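Local coordinates for protein deoxyribose-phosphate aldolase (Toxoplasma gondii, PDB 4EIV) that belongs to the aldolase class of (beta/alpha)8-barrel enzymes, its chain folding into a closed eight-stranded parallel barrel with helices packed around the outside, at residues 59-64 with 116-121; 89-94 with 100-105; 132-137 with 172-177; 143-146 with 152-155. One frame throughout, in Å; residues are numbered along the deposited sequence. Where two conformers were deposited one is given.

Interaction 1 of 4, residues 59-64 with 116-121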
loop_
_atom_site.group_PDB
_atom_site.type_symbol
_atom_site.label_atom_id
_atom_site.label_comp_id
_atom_site.label_asym_id
_atom_site.label_seq_id
_atom_site.Cartn_x
_atom_site.Cartn_y
_atom_site.Cartn_z
ATOM N N GLY A 59 -9.657 -7.034 -11.227
ATOM C CA GLY A 59 -10.756 -7.711 -11.877
ATOM C C GLY A 59 -11.306 -7.035 -13.103
ATOM O O GLY A 59 -10.760 -6.039 -13.610
ATOM N N VAL A 60 -12.366 -7.660 -13.620
ATOM C CA VAL A 60 -13.084 -7.199 -14.791
ATOM C C VAL A 60 -14.552 -7.084 -14.412
ATOM O O VAL A 60 -15.072 -7.927 -13.671
ATOM C CB VAL A 60 -12.890 -8.162 -16.005
ATOM C CG1 VAL A 60 -13.378 -9.584 -15.687
ATOM C CG2 VAL A 60 -13.542 -7.600 -17.266
ATOM N N SER A 61 -15.190 -6.022 -14.900
ATOM C CA SER A 61 -16.608 -5.789 -14.728
ATOM C C SER A 61 -17.343 -6.142 -16.007
ATOM O O SER A 61 -17.074 -5.567 -17.056
ATOM C CB SER A 61 -16.916 -4.328 -14.379
ATOM O OG SER A 61 -16.335 -3.943 -13.142
ATOM N N VAL A 62 -18.273 -7.078 -15.910
ATOM C CA VAL A 62 -19.100 -7.462 -17.054
ATOM C C VAL A 62 -20.550 -7.591 -16.640
ATOM O O VAL A 62 -20.861 -7.688 -15.460
ATOM C CB VAL A 62 -18.659 -8.839 -17.657
ATOM C CG1 VAL A 62 -17.278 -8.735 -18.309
ATOM C CG2 VAL A 62 -18.693 -9.911 -16.590
ATOM N N ARG A 63 -21.445 -7.637 -17.626
ATOM C CA ARG A 63 -22.843 -7.962 -17.343
ATOM C C ARG A 63 -22.906 -9.458 -16.977
ATOM O O ARG A 63 -22.008 -10.242 -17.347
ATOM C CB ARG A 63 -23.752 -7.719 -18.548
ATOM C CG ARG A 63 -23.717 -6.345 -19.123
ATOM C CD ARG A 63 -24.153 -5.228 -18.162
ATOM N NE ARG A 63 -24.290 -4.080 -19.032
ATOM C CZ ARG A 63 -25.389 -3.786 -19.742
ATOM N NH1 ARG A 63 -26.533 -4.420 -19.520
ATOM N NH2 ARG A 63 -25.351 -2.810 -20.630
ATOM N N PRO A 64 -23.957 -9.882 -16.253
ATOM C CA PRO A 64 -24.108 -11.279 -15.887
ATOM C C PRO A 64 -23.940 -12.244 -17.075
ATOM O O PRO A 64 -23.395 -13.329 -16.887
ATOM C CB PRO A 64 -25.511 -11.315 -15.294
ATOM C CG PRO A 64 -25.637 -9.979 -14.662
ATOM C CD PRO A 64 -24.982 -9.042 -15.600
ATOM N N GLU A 116 -17.742 -10.638 -7.146
ATOM C CA GLU A 116 -18.326 -9.423 -6.559
ATOM C C GLU A 116 -19.516 -9.008 -7.398
ATOM O O GLU A 116 -19.671 -9.446 -8.536
ATOM C CB GLU A 116 -17.325 -8.258 -6.511
ATOM C CG GLU A 116 -16.033 -8.540 -5.771
ATOM C CD GLU A 116 -15.192 -7.297 -5.519
ATOM O OE1 GLU A 116 -15.735 -6.166 -5.545
ATOM O OE2 GLU A 116 -13.980 -7.455 -5.262
ATOM N N ILE A 117 -20.352 -8.160 -6.813
ATOM C CA ILE A 117 -21.528 -7.622 -7.480
ATOM C C ILE A 117 -21.450 -6.092 -7.455
ATOM O O ILE A 117 -21.110 -5.511 -6.432
ATOM C CB ILE A 117 -22.833 -8.078 -6.782
ATOM C CG1 ILE A 117 -23.012 -9.594 -6.881
ATOM C CG2 ILE A 117 -24.062 -7.370 -7.384
ATOM C CD1 ILE A 117 -23.049 -10.153 -8.318
ATOM N N GLU A 118 -21.751 -5.469 -8.588
ATOM C CA GLU A 118 -21.775 -4.005 -8.718
ATOM C C GLU A 118 -23.194 -3.597 -9.103
ATOM O O GLU A 118 -23.611 -3.786 -10.250
ATOM C CB GLU A 118 -20.725 -3.569 -9.727
ATOM C CG GLU A 118 -19.317 -3.955 -9.225
ATOM C CD GLU A 118 -18.164 -3.625 -10.156
ATOM O OE1 GLU A 118 -17.037 -3.511 -9.632
ATOM O OE2 GLU A 118 -18.344 -3.494 -11.386
ATOM N N CYS A 119 -23.921 -3.007 -8.146
ATOM C CA CYS A 119 -25.341 -2.728 -8.307
ATOM C C CYS A 119 -25.626 -1.240 -8.546
ATOM O O CYS A 119 -25.373 -0.414 -7.676
ATOM C CB CYS A 119 -26.058 -3.218 -7.051
ATOM S SG CYS A 119 -27.853 -2.970 -7.084
ATOM N N LEU A 120 -26.223 -0.925 -9.683
ATOM C CA LEU A 120 -26.611 0.444 -9.982
ATOM C C LEU A 120 -27.929 0.751 -9.277
ATOM O O LEU A 120 -28.817 -0.083 -9.243
ATOM C CB LEU A 120 -26.728 0.638 -11.491
ATOM C CG LEU A 120 -27.069 2.010 -12.074
ATOM C CD1 LEU A 120 -26.031 3.067 -11.643
ATOM C CD2 LEU A 120 -27.175 1.958 -13.584
ATOM N N ILE A 121 -28.023 1.941 -8.702
ATOM C CA ILE A 121 -29.247 2.404 -8.084
ATOM C C ILE A 121 -30.198 3.036 -9.107
ATOM O O ILE A 121 -29.787 3.419 -10.208
ATOM C CB ILE A 121 -28.964 3.430 -6.933
ATOM C CG1 ILE A 121 -28.337 4.725 -7.459
ATOM C CG2 ILE A 121 -28.098 2.795 -5.852
ATOM C CD1 ILE A 121 -28.357 5.891 -6.437
#
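The hydroxyl of Ser61 meets one oxygen of the Glu118 carboxylate, and on this one pair the whole contact rests. The two residues sit on strands 59-62 and 116-120 of a TIM barrel, strands that are not neighbours in the sheet: strand 85-90 runs between them, and the side chain of Cys87 on that strand touches Glu118. Ser61 CA and Glu118 CA stand 8.1 Å apart, too far for any backbone pairing, so the side chains have to bridge the gap inside the barrel. Most of the reach belongs to the glutamate. Its CG lies beside the backbone N (chi1 -63°) and the chain then runs straight out (chi2 178°), carrying the carboxylate across to the serine. There Ser61 OG donates to Glu118 OE2 at 2.7 Å, arriving on the syn side and 21° out of the carboxylate plane. Glu118 OE1 has other partners, forming salt bridges with Lys154 and Lys235, and Glu31 brings a like-charged carboxylate close to it. One oxygen thus takes the hydroxyl while the other takes the NZ atoms of two lysines, which together would favour this turn of the carboxylate in the conformer described. Both touching residues are buried, in a polar network inside the barrel. The bond also brings Ser61 CB to 3.4 Å from Glu118 OE2.

Interaction 2 of 4, residues 89-94 with 100-105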
loop_
_atom_site.group_PDB
_atom_site.type_symbol
_atom_site.label_atom_id
_atom_site.label_comp_id
_atom_site.label_asym_id
_atom_site.label_seq_id
_atom_site.Cartn_x
_atom_site.Cartn_y
_atom_site.Cartn_z
ATOM N N ALA A 89 -22.148 -6.750 -13.071
ATOM C CA ALA A 89 -22.889 -5.491 -13.007
ATOM C C ALA A 89 -24.389 -5.775 -13.092
ATOM O O ALA A 89 -24.891 -6.220 -14.121
ATOM C CB ALA A 89 -22.409 -4.586 -14.150
ATOM N N VAL A 90 -25.091 -5.527 -11.993
ATOM C CA VAL A 90 -26.542 -5.810 -11.897
ATOM C C VAL A 90 -27.325 -4.492 -11.847
ATOM O O VAL A 90 -26.817 -3.463 -11.402
ATOM C CB VAL A 90 -26.892 -6.734 -10.701
ATOM C CG1 VAL A 90 -26.085 -8.041 -10.808
ATOM C CG2 VAL A 90 -26.651 -6.051 -9.355
ATOM N N ASN A 91 -28.551 -4.549 -12.359
ATOM C CA ASN A 91 -29.431 -3.375 -12.529
ATOM C C ASN A 91 -28.899 -2.398 -13.587
ATOM O O ASN A 91 -29.235 -1.236 -13.545
ATOM C CB ASN A 91 -29.700 -2.637 -11.213
ATOM C CG ASN A 91 -31.098 -2.017 -11.149
ATOM O OD1 ASN A 91 -31.990 -2.312 -11.966
ATOM N ND2 ASN A 91 -31.299 -1.144 -10.159
ATOM N N PHE A 92 -28.056 -2.888 -14.487
ATOM C CA PHE A 92 -27.493 -2.098 -15.554
ATOM C C PHE A 92 -28.361 -2.224 -16.811
ATOM O O PHE A 92 -29.018 -3.236 -17.028
ATOM C CB PHE A 92 -26.052 -2.561 -15.894
ATOM C CG PHE A 92 -24.965 -1.905 -15.069
ATOM C CD1 PHE A 92 -23.942 -1.196 -15.689
ATOM C CD2 PHE A 92 -24.960 -2.043 -13.681
ATOM C CE1 PHE A 92 -22.936 -0.604 -14.935
ATOM C CE2 PHE A 92 -23.941 -1.464 -12.919
ATOM C CZ PHE A 92 -22.948 -0.740 -13.552
ATOM N N PRO A 93 -28.311 -1.205 -17.677
ATOM C CA PRO A 93 -27.514 0.026 -17.579
ATOM C C PRO A 93 -28.257 1.222 -16.994
ATOM O O PRO A 93 -27.638 2.271 -16.827
ATOM C CB PRO A 93 -27.170 0.325 -19.043
ATOM C CG PRO A 93 -28.369 -0.144 -19.792
ATOM C CD PRO A 93 -28.925 -1.324 -19.015
ATOM N N GLU A 94 -29.559 1.088 -16.704
ATOM C CA GLU A 94 -30.395 2.230 -16.318
ATOM C C GLU A 94 -30.936 2.262 -14.906
ATOM O O GLU A 94 -31.554 3.280 -14.521
ATOM C CB GLU A 94 -31.558 2.382 -17.317
ATOM C CG GLU A 94 -31.120 2.717 -18.734
ATOM C CD GLU A 94 -30.456 4.093 -18.886
ATOM O OE1 GLU A 94 -30.502 4.900 -17.951
ATOM O OE2 GLU A 94 -29.919 4.382 -19.977
ATOM N N ASP A 100 -36.428 -7.464 -6.410
ATOM C CA ASP A 100 -36.465 -8.866 -6.813
ATOM C C ASP A 100 -35.792 -9.179 -8.144
ATOM O O ASP A 100 -35.083 -10.195 -8.262
ATOM C CB ASP A 100 -37.898 -9.410 -6.817
ATOM C CG ASP A 100 -38.492 -9.592 -5.404
ATOM O OD1 ASP A 100 -37.758 -9.574 -4.391
ATOM O OD2 ASP A 100 -39.725 -9.777 -5.311
ATOM N N THR A 101 -35.969 -8.318 -9.154
ATOM C CA THR A 101 -35.352 -8.605 -10.450
ATOM C C THR A 101 -33.839 -8.472 -10.337
ATOM O O THR A 101 -33.097 -9.252 -10.931
ATOM C CB THR A 101 -35.875 -7.740 -11.628
ATOM O OG1 THR A 101 -35.476 -6.372 -11.468
ATOM C CG2 THR A 101 -37.377 -7.811 -11.764
ATOM N N VAL A 102 -33.367 -7.492 -9.566
ATOM C CA VAL A 102 -31.928 -7.299 -9.397
ATOM C C VAL A 102 -31.330 -8.435 -8.558
ATOM O O VAL A 102 -30.247 -8.939 -8.854
ATOM C CB VAL A 102 -31.595 -5.916 -8.813
ATOM C CG1 VAL A 102 -30.104 -5.730 -8.736
ATOM C CG2 VAL A 102 -32.211 -4.810 -9.686
ATOM N N SER A 103 -32.038 -8.860 -7.526
ATOM C CA SER A 103 -31.577 -9.990 -6.752
ATOM C C SER A 103 -31.421 -11.236 -7.639
ATOM O O SER A 103 -30.445 -11.970 -7.500
ATOM C CB SER A 103 -32.513 -10.239 -5.595
ATOM O OG SER A 103 -32.427 -9.168 -4.688
ATOM N N LEU A 104 -32.356 -11.450 -8.566
ATOM C CA LEU A 104 -32.278 -12.607 -9.469
ATOM C C LEU A 104 -31.035 -12.545 -10.383
ATOM O O LEU A 104 -30.393 -13.571 -10.630
ATOM C CB LEU A 104 -33.599 -12.793 -10.249
ATOM C CG LEU A 104 -34.807 -13.304 -9.427
ATOM C CD1 LEU A 104 -36.089 -13.270 -10.245
ATOM C CD2 LEU A 104 -34.608 -14.713 -8.845
ATOM N N GLU A 105 -30.680 -11.355 -10.871
ATOM C CA GLU A 105 -29.446 -11.184 -11.651
ATOM C C GLU A 105 -28.226 -11.560 -10.805
ATOM O O GLU A 105 -27.318 -12.249 -11.266
ATOM C CB GLU A 105 -29.226 -9.748 -12.102
ATOM C CG GLU A 105 -30.248 -9.154 -12.995
ATOM C CD GLU A 105 -29.765 -7.815 -13.454
ATOM O OE1 GLU A 105 -28.879 -7.784 -14.325
ATOM O OE2 GLU A 105 -30.237 -6.790 -12.929
HETATM O O HOH W 1 -27.306 -5.796 -15.248
HETATM O O HOH W 2 -30.515 -5.120 -15.521
#
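Val102 CG1 lies anti to the backbone N (chi1 -177°), which turns the two methyls to different partners on segment 89-94: CG1 faces Val90 and CG2 faces Asn91. Glu105, one helical turn later, turns CG beside its own N (chi1 -62°) and stretches its carboxylate out to the backbone just past the strand. This is the strand-to-helix packing of a beta-alpha-beta unit of the barrel, made of strand 85-90, helix 99-111 and strand 116-120. The apolar part is close. Val90 CG2 lies 3.5 Å from Val102 CG1, while Val90 CG1 rests on Glu105 CB at 3.8 Å, the two side chains sliding past each other in opposite directions. Asn91 and Val102 meet at about a right angle, Val102 CG2 coming within 3.3 Å of Asn91 CG. The amide's polar atoms are engaged elsewhere, OD1 by Gly97 N and ND2 by Leu120 O, and these bonds hold it in place against the methyl. The polar part belongs to Glu105. Asn91 N donates to Glu105 OE2 at 2.9 Å with an N-H...O angle of 156°, on the syn side but tilted from the carboxylate plane. Two waters extend the grip: one lies between Glu105 OE2 and Phe92 O, and the other joins Glu105 OE1 to Ala89 O and accepts from Phe92 N at 3.1 Å.

Interaction 3 of 4, residues 132-137 with 172-177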
loop_
_atom_site.group_PDB
_atom_site.type_symbol
_atom_site.label_atom_id
_atom_site.label_comp_id
_atom_site.label_asym_id
_atom_site.label_seq_id
_atom_site.Cartn_x
_atom_site.Cartn_y
_atom_site.Cartn_z
ATOM N N ASP A 132 -38.234 9.335 -1.045
ATOM C CA ASP A 132 -38.606 8.127 -1.761
ATOM C C ASP A 132 -37.380 7.485 -2.434
ATOM O O ASP A 132 -37.213 6.271 -2.425
ATOM C CB ASP A 132 -39.656 8.428 -2.813
ATOM C CG ASP A 132 -40.083 7.194 -3.558
ATOM O OD1 ASP A 132 -39.699 7.076 -4.736
ATOM O OD2 ASP A 132 -40.746 6.327 -2.953
ATOM N N GLY A 133 -36.541 8.309 -3.052
ATOM C CA GLY A 133 -35.330 7.799 -3.697
ATOM C C GLY A 133 -34.418 7.095 -2.707
ATOM O O GLY A 133 -33.828 6.057 -3.025
ATOM N N GLU A 134 -34.265 7.679 -1.525
ATOM C CA GLU A 134 -33.478 7.051 -0.456
ATOM C C GLU A 134 -34.090 5.717 -0.035
ATOM O O GLU A 134 -33.383 4.720 0.108
ATOM C CB GLU A 134 -33.417 7.962 0.770
ATOM C CG GLU A 134 -32.554 9.213 0.626
ATOM C CD GLU A 134 -32.812 10.251 1.720
ATOM O OE1 GLU A 134 -33.957 10.353 2.240
ATOM O OE2 GLU A 134 -31.890 11.012 2.044
ATOM N N SER A 135 -35.405 5.698 0.134
ATOM C CA SER A 135 -36.081 4.480 0.547
ATOM C C SER A 135 -35.847 3.367 -0.484
ATOM O O SER A 135 -35.515 2.233 -0.133
ATOM C CB SER A 135 -37.570 4.732 0.714
ATOM O OG SER A 135 -38.209 3.564 1.184
ATOM N N ARG A 136 -35.976 3.704 -1.766
ATOM C CA ARG A 136 -35.786 2.706 -2.813
ATOM C C ARG A 136 -34.350 2.176 -2.777
ATOM O O ARG A 136 -34.128 0.982 -3.006
ATOM C CB ARG A 136 -36.151 3.277 -4.180
ATOM C CG ARG A 136 -37.660 3.524 -4.328
ATOM C CD ARG A 136 -37.961 4.328 -5.569
ATOM N NE ARG A 136 -39.403 4.460 -5.766
ATOM C CZ ARG A 136 -40.168 3.636 -6.486
ATOM N NH1 ARG A 136 -41.474 3.858 -6.540
ATOM N NH2 ARG A 136 -39.659 2.617 -7.164
ATOM N N ILE A 137 -33.370 3.063 -2.558
ATOM C CA ILE A 137 -31.974 2.595 -2.478
ATOM C C ILE A 137 -31.790 1.609 -1.330
ATOM O O ILE A 137 -31.179 0.560 -1.497
ATOM C CB ILE A 137 -30.982 3.774 -2.281
ATOM C CG1 ILE A 137 -30.900 4.653 -3.524
ATOM C CG2 ILE A 137 -29.570 3.267 -1.941
ATOM C CD1 ILE A 137 -30.213 6.009 -3.337
ATOM N N ALA A 172 -25.359 8.228 -1.258
ATOM C CA ALA A 172 -24.253 7.554 -0.583
ATOM C C ALA A 172 -24.681 7.026 0.784
ATOM O O ALA A 172 -24.454 5.862 1.106
ATOM C CB ALA A 172 -23.060 8.497 -0.457
ATOM N N VAL A 173 -25.311 7.892 1.588
ATOM C CA VAL A 173 -25.735 7.476 2.933
ATOM C C VAL A 173 -26.774 6.374 2.852
ATOM O O VAL A 173 -26.708 5.414 3.612
ATOM C CB VAL A 173 -26.231 8.677 3.763
ATOM C CG1 VAL A 173 -26.863 8.220 5.079
ATOM C CG2 VAL A 173 -25.080 9.676 3.983
ATOM N N ALA A 174 -27.737 6.501 1.951
ATOM C CA ALA A 174 -28.761 5.460 1.811
ATOM C C ALA A 174 -28.141 4.112 1.405
ATOM O O ALA A 174 -28.546 3.075 1.889
ATOM C CB ALA A 174 -29.847 5.882 0.808
ATOM N N ALA A 175 -27.144 4.130 0.541
ATOM C CA ALA A 175 -26.467 2.913 0.096
ATOM C C ALA A 175 -25.707 2.282 1.260
ATOM O O ALA A 175 -25.708 1.065 1.404
ATOM C CB ALA A 175 -25.523 3.260 -1.033
ATOM N N LEU A 176 -25.063 3.112 2.082
ATOM C CA LEU A 176 -24.375 2.630 3.273
ATOM C C LEU A 176 -25.369 1.993 4.244
ATOM O O LEU A 176 -25.136 0.895 4.769
ATOM C CB LEU A 176 -23.595 3.748 3.970
ATOM C CG LEU A 176 -22.432 4.293 3.143
ATOM C CD1 LEU A 176 -21.910 5.581 3.778
ATOM C CD2 LEU A 176 -21.302 3.244 2.975
ATOM N N GLU A 177 -26.488 2.683 4.503
ATOM C CA GLU A 177 -27.508 2.147 5.418
ATOM C C GLU A 177 -28.095 0.847 4.882
ATOM O O GLU A 177 -28.469 -0.033 5.659
ATOM C CB GLU A 177 -28.610 3.185 5.657
ATOM C CG GLU A 177 -28.120 4.411 6.419
ATOM C CD GLU A 177 -29.120 5.564 6.503
ATOM O OE1 GLU A 177 -30.100 5.595 5.722
ATOM O OE2 GLU A 177 -28.895 6.466 7.343
#
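Apolar packing comes first: Ile137 and Ala174 carry this contact between helices 130-148 and 165-178, two successive helices of the outer layer of the TIM barrel. Their local axes approach to 8.6 Å and run in roughly the same direction, at a crossing angle of -31°. The small side chain of Ala174 is consistent with the close backbones, Glu134 CA and Ala174 CA being 5.5 Å apart. The methyl of Ala174 fits against the other helix between Glu134 and Ile137: its CB is 3.8 Å from Ile137 CG2 and 4.1 Å from Glu134 CB, and it also touches the carbonyl oxygen of Glu134. Ile137 answers with its branch methyl. CG1 turns beside the backbone N (chi1 -69°), which leaves CG2 directed at the second helix, where it presses on backbone as well as side chains and reaches Ala175 N at 3.6 Å. The same isoleucine also touches Ile121 and Met126 of helix 124-128, while Ala175 meets Leu183 of strand 182-184.

Charged groups stay off the apolar seam. Glu134 extends its carboxylate to a salt bridge with Arg170, one that also links the two helices; the like-charged Glu177 is not in contact with it. Another ion pair lies within helix 130-148, one turn apart, between Asp132 and the exposed Arg136. Here Arg136 NE donates to Asp132 OD1 at 2.8 Å, meeting the oxygen on its syn side with the partner close to the guanidinium plane.

Interaction 4 of 4, residues 143-146 with 152-155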
loop_
_atom_site.group_PDB
_atom_site.type_symbol
_atom_site.label_atom_id
_atom_site.label_comp_id
_atom_site.label_asym_id
_atom_site.label_seq_id
_atom_site.Cartn_x
_atom_site.Cartn_y
_atom_site.Cartn_z
ATOM N N GLU A 143 -31.787 -5.918 -0.020
ATOM C CA GLU A 143 -32.234 -7.149 -0.650
ATOM C C GLU A 143 -31.138 -7.833 -1.448
ATOM O O GLU A 143 -30.979 -9.046 -1.377
ATOM C CB GLU A 143 -33.481 -6.887 -1.496
ATOM C CG GLU A 143 -34.712 -6.643 -0.616
ATOM C CD GLU A 143 -35.091 -7.852 0.195
ATOM O OE1 GLU A 143 -35.281 -7.708 1.428
ATOM O OE2 GLU A 143 -35.144 -8.958 -0.397
ATOM N N VAL A 144 -30.371 -7.046 -2.201
ATOM C CA VAL A 144 -29.261 -7.617 -2.958
ATOM C C VAL A 144 -28.184 -8.136 -1.999
ATOM O O VAL A 144 -27.597 -9.214 -2.219
ATOM C CB VAL A 144 -28.702 -6.598 -3.989
ATOM C CG1 VAL A 144 -27.415 -7.129 -4.659
ATOM C CG2 VAL A 144 -29.762 -6.304 -5.050
ATOM N N LYS A 145 -27.895 -7.378 -0.944
ATOM C CA LYS A 145 -26.873 -7.836 0.036
ATOM C C LYS A 145 -27.217 -9.186 0.654
ATOM O O LYS A 145 -26.322 -9.965 0.942
ATOM C CB LYS A 145 -26.634 -6.793 1.136
ATOM C CG LYS A 145 -25.476 -7.094 2.110
ATOM C CD LYS A 145 -24.120 -7.417 1.462
ATOM C CE LYS A 145 -23.049 -7.827 2.500
ATOM N NZ LYS A 145 -21.710 -8.233 1.891
ATOM N N LYS A 146 -28.503 -9.464 0.840
ATOM C CA LYS A 146 -28.934 -10.752 1.392
ATOM C C LYS A 146 -28.483 -11.926 0.530
ATOM O O LYS A 146 -28.132 -12.982 1.060
ATOM C CB LYS A 146 -30.461 -10.809 1.527
ATOM C CG LYS A 146 -31.048 -9.996 2.672
ATOM C CD LYS A 146 -32.570 -10.155 2.711
ATOM C CE LYS A 146 -33.209 -9.276 3.777
ATOM N NZ LYS A 146 -34.704 -9.322 3.695
ATOM N N THR A 152 -18.470 -9.243 -1.809
ATOM C CA THR A 152 -18.504 -7.800 -1.855
ATOM C C THR A 152 -19.595 -7.263 -2.764
ATOM O O THR A 152 -19.702 -7.651 -3.942
ATOM C CB THR A 152 -17.145 -7.265 -2.358
ATOM O OG1 THR A 152 -16.100 -7.672 -1.457
ATOM C CG2 THR A 152 -17.128 -5.746 -2.483
ATOM N N LEU A 153 -20.389 -6.354 -2.201
ATOM C CA LEU A 153 -21.423 -5.614 -2.938
ATOM C C LEU A 153 -20.995 -4.153 -3.070
ATOM O O LEU A 153 -20.885 -3.430 -2.054
ATOM C CB LEU A 153 -22.782 -5.648 -2.232
ATOM C CG LEU A 153 -23.924 -4.847 -2.873
ATOM C CD1 LEU A 153 -24.180 -5.275 -4.285
ATOM C CD2 LEU A 153 -25.187 -4.966 -2.015
ATOM N N LYS A 154 -20.706 -3.726 -4.290
ATOM C CA LYS A 154 -20.436 -2.339 -4.589
ATOM C C LYS A 154 -21.747 -1.709 -5.055
ATOM O O LYS A 154 -22.497 -2.338 -5.816
ATOM C CB LYS A 154 -19.416 -2.200 -5.689
ATOM C CG LYS A 154 -18.121 -2.991 -5.504
ATOM C CD LYS A 154 -17.040 -2.278 -6.267
ATOM C CE LYS A 154 -15.692 -2.965 -6.318
ATOM N NZ LYS A 154 -15.708 -4.135 -7.254
ATOM N N VAL A 155 -22.062 -0.516 -4.558
ATOM C CA VAL A 155 -23.267 0.197 -4.988
ATOM C C VAL A 155 -22.819 1.405 -5.823
ATOM O O VAL A 155 -22.032 2.245 -5.368
ATOM C CB VAL A 155 -24.133 0.595 -3.808
ATOM C CG1 VAL A 155 -25.387 1.320 -4.250
ATOM C CG2 VAL A 155 -24.530 -0.647 -3.025
#
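The peptide joining Val144 to Lys145 offers one of its flat faces to Leu153, whose CD2 methyl sits almost directly above the nitrogen, 3.8 Å from Lys145 N. The other flat group, the Glu143 carboxylate, belongs to the outer side of the helix: Lys146 NZ meets Glu143 OE1 at 2.8 Å on the syn side, 24° out of the plane. Leucine does the wedging. Its CG is anti to the backbone N (chi1 177°), and the fork at the end divides between two residues. Leu153 CD1 touches Val144 CG1 at 3.7 Å. Leu153 CD2 rides on the peptide and comes 3.9 Å from Lys145 CB. Val144 and Leu153 cross at about a right angle. The lysine contributes only its near end here; its chain bends at chi2 (52°), and NZ is held by Gly149 O and a salt bridge to Asp181, whose carboxylate also accepts from Leu153 N. This is helix-on-sheet packing in the TIM barrel, the end of helix 130-148 lying against the strand that follows it. Leu153 also covers Ile117 and Cys119 of strand 116-120, and Val144 reaches across to Val102 and Ser103 of helix 99-111.

In the fold
Going outward from the barrel axis, the chemistry changes. All four contacts are buried. Interaction 1 lies deepest and is polar, a side-chain bond inside the barrel between strands one apart; interactions 2 and 4 lie between sheet and helices, and interaction 3 between two helices, its centre about 18 Å from the chain centre. Partly exposed residues (Glu105, Glu134, Lys145) border these three. Interactions 3 and 4 share helix 130-148, yet one faces the next helix and the other the next strand; Ala175 CB meets Val155 CG1 at 3.8 Å between them. Interactions 2 and 4 both pair valines or leucine across helix and strand, but only interaction 2 adds a carboxylate and waters. Lys154 ties interactions 1 and 4 together through Glu116 and Glu118.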